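Local coordinates for protein agarase (Pseudoalteromonas fuliginea, PDB 6XJ9) that probably hydrolyses agarose, a galactan of red algal cell walls, as a family 50 glycoside hydrolase with a carbohydrate-binding-module-like domain, at residues 519-524 against 624-629. Numbering follows the deposited sequence.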
loop_
_atom_site.group_PDB
_atom_site.type_symbol
_atom_site.label_atom_id
_atom_site.label_comp_id
_atom_site.label_asym_id
_atom_site.label_seq_id
_atom_site.Cartn_x
_atom_site.Cartn_y
_atom_site.Cartn_z
ATOM N N LYS A 519 -9.238 18.784 40.589
ATOM C CA LYS A 519 -9.669 20.050 40.022
ATOM C C LYS A 519 -10.224 19.851 38.608
ATOM O O LYS A 519 -11.220 20.459 38.239
ATOM C CB LYS A 519 -8.505 21.044 40.059
ATOM C CG LYS A 519 -8.908 22.511 40.072
ATOM C CD LYS A 519 -7.719 23.428 40.245
ATOM C CE LYS A 519 -7.397 23.703 41.697
ATOM N NZ LYS A 519 -6.236 24.613 41.823
ATOM N N SER A 520 -9.564 19.003 37.813
ATOM C CA SER A 520 -9.968 18.762 36.435
ATOM C C SER A 520 -11.255 17.938 36.386
ATOM O O SER A 520 -12.099 18.124 35.513
ATOM C CB SER A 520 -8.873 18.042 35.696
ATOM O OG SER A 520 -7.892 18.960 35.259
ATOM N N HIS A 521 -11.360 16.982 37.308
ATOM C CA HIS A 521 -12.442 16.020 37.321
ATOM C C HIS A 521 -13.725 16.697 37.790
ATOM O O HIS A 521 -14.767 16.591 37.141
ATOM C CB HIS A 521 -12.045 14.831 38.204
ATOM C CG HIS A 521 -12.984 13.673 38.139
ATOM N ND1 HIS A 521 -12.578 12.390 38.445
ATOM C CD2 HIS A 521 -14.297 13.597 37.840
ATOM C CE1 HIS A 521 -13.595 11.567 38.313
ATOM N NE2 HIS A 521 -14.664 12.286 37.947
ATOM N N TYR A 522 -13.629 17.407 38.917
ATOM C CA TYR A 522 -14.824 17.910 39.576
ATOM C C TYR A 522 -14.904 19.428 39.451
ATOM O O TYR A 522 -15.527 20.074 40.288
ATOM C CB TYR A 522 -14.871 17.433 41.034
ATOM C CG TYR A 522 -14.931 15.933 41.168
ATOM C CD1 TYR A 522 -16.060 15.223 40.781
ATOM C CD2 TYR A 522 -13.855 15.220 41.655
ATOM C CE1 TYR A 522 -16.126 13.844 40.882
ATOM C CE2 TYR A 522 -13.902 13.840 41.771
ATOM C CZ TYR A 522 -15.036 13.153 41.381
ATOM O OH TYR A 522 -15.069 11.797 41.484
ATOM N N GLY A 523 -14.307 19.974 38.385
ATOM C CA GLY A 523 -14.286 21.415 38.172
ATOM C C GLY A 523 -15.671 22.063 38.211
ATOM O O GLY A 523 -15.851 23.113 38.826
ATOM N N ILE A 524 -16.649 21.431 37.548
ATOM C CA ILE A 524 -18.005 21.953 37.462
ATOM C C ILE A 524 -18.586 22.047 38.873
ATOM O O ILE A 524 -19.295 22.997 39.190
ATOM C CB ILE A 524 -18.880 21.063 36.561
ATOM C CG1 ILE A 524 -18.424 21.068 35.099
ATOM C CG2 ILE A 524 -20.359 21.440 36.700
ATOM C CD1 ILE A 524 -18.687 22.377 34.383
ATOM N N GLY A 624 -11.595 12.793 28.178
ATOM C CA GLY A 624 -12.412 13.594 29.085
ATOM C C GLY A 624 -13.798 12.995 29.323
ATOM O O GLY A 624 -14.815 13.622 29.019
ATOM N N MET A 625 -13.820 11.794 29.900
ATOM C CA MET A 625 -15.062 11.071 30.121
ATOM C C MET A 625 -15.169 10.655 31.594
ATOM O O MET A 625 -14.953 9.496 31.924
ATOM C CB MET A 625 -15.129 9.834 29.214
ATOM C CG MET A 625 -13.859 8.993 29.170
ATOM S SD MET A 625 -14.114 7.562 28.064
ATOM C CE MET A 625 -12.584 6.644 28.242
ATOM N N PRO A 626 -15.516 11.571 32.531
ATOM C CA PRO A 626 -15.671 11.186 33.936
ATOM C C PRO A 626 -16.656 10.022 34.028
ATOM O O PRO A 626 -17.699 10.035 33.364
ATOM C CB PRO A 626 -16.290 12.423 34.597
ATOM C CG PRO A 626 -15.887 13.578 33.690
ATOM C CD PRO A 626 -15.835 12.989 32.288
ATOM N N ILE A 627 -16.316 9.016 34.847
ATOM C CA ILE A 627 -17.177 7.853 35.050
ATOM C C ILE A 627 -18.579 8.282 35.494
ATOM O O ILE A 627 -19.554 7.645 35.117
ATOM C CB ILE A 627 -16.552 6.799 35.997
ATOM C CG1 ILE A 627 -17.272 5.444 35.917
ATOM C CG2 ILE A 627 -16.504 7.303 37.437
ATOM C CD1 ILE A 627 -17.087 4.706 34.593
ATOM N N GLU A 628 -18.695 9.371 36.266
ATOM C CA GLU A 628 -19.989 9.799 36.782
ATOM C C GLU A 628 -20.907 10.219 35.635
ATOM O O GLU A 628 -22.127 10.036 35.683
ATOM C CB GLU A 628 -19.825 10.971 37.751
ATOM C CG GLU A 628 -19.184 10.581 39.072
ATOM C CD GLU A 628 -17.675 10.729 39.163
ATOM O OE1 GLU A 628 -17.015 10.848 38.107
ATOM O OE2 GLU A 628 -17.155 10.733 40.309
ATOM N N VAL A 629 -20.293 10.809 34.609
ATOM C CA VAL A 629 -21.018 11.359 33.478
ATOM C C VAL A 629 -21.420 10.198 32.573
ATOM O O VAL A 629 -22.548 10.163 32.079
ATOM C CB VAL A 629 -20.170 12.429 32.758
ATOM C CG1 VAL A 629 -20.855 12.959 31.503
ATOM C CG2 VAL A 629 -19.817 13.577 33.700
#
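The backbones of His521 and Pro626 come within 6.7 Å of each other, CA to CA, where the short turn between helices 518-521 and 523-529 meets the start of helix 627-634. That helix links neighbouring parallel strands 620-621 and 640-643, a β-α-β unit consistent with the (β/α)8 barrel of this enzyme family. Pro626 directly precedes the helix, where its carbonyl O accepts from Val629 N, and its ring offers the imidazole an apolar surface, CB lying 3.7 Å from His521 NE2.

The main link is a two-pronged grip on one carboxylate, including a His-carboxylate hydrogen bond. His521 NE2 donates to Glu628 OE1 at 2.8 Å, with an N-H...O angle of 155° and the oxygen near the ring plane. Tyr522 OH donates to Glu628 OE2 at 2.6 Å. Both donors arrive on the syn sides, each somewhat out of the carboxylate plane, and both rings stand nearly perpendicular to it. With CG anti to the backbone N (chi1 -171°), the imidazole swings across one face of the phenol, and N-H and O-H both end at the carboxylate. Ser588 on helix 584-609 also hydrogen-bonds OE2, helping to satisfy a buried carboxylate whose charge probably favours such donors. Replacing Glu628 with an alanine would probably leave the imidazole N-H, the phenol hydroxyl and Ser588 without the carboxylate they share. Glu628 bends at chi2 (93°), bringing OE2 to the edge of the Tyr522 ring, 3.3 Å from its CE1.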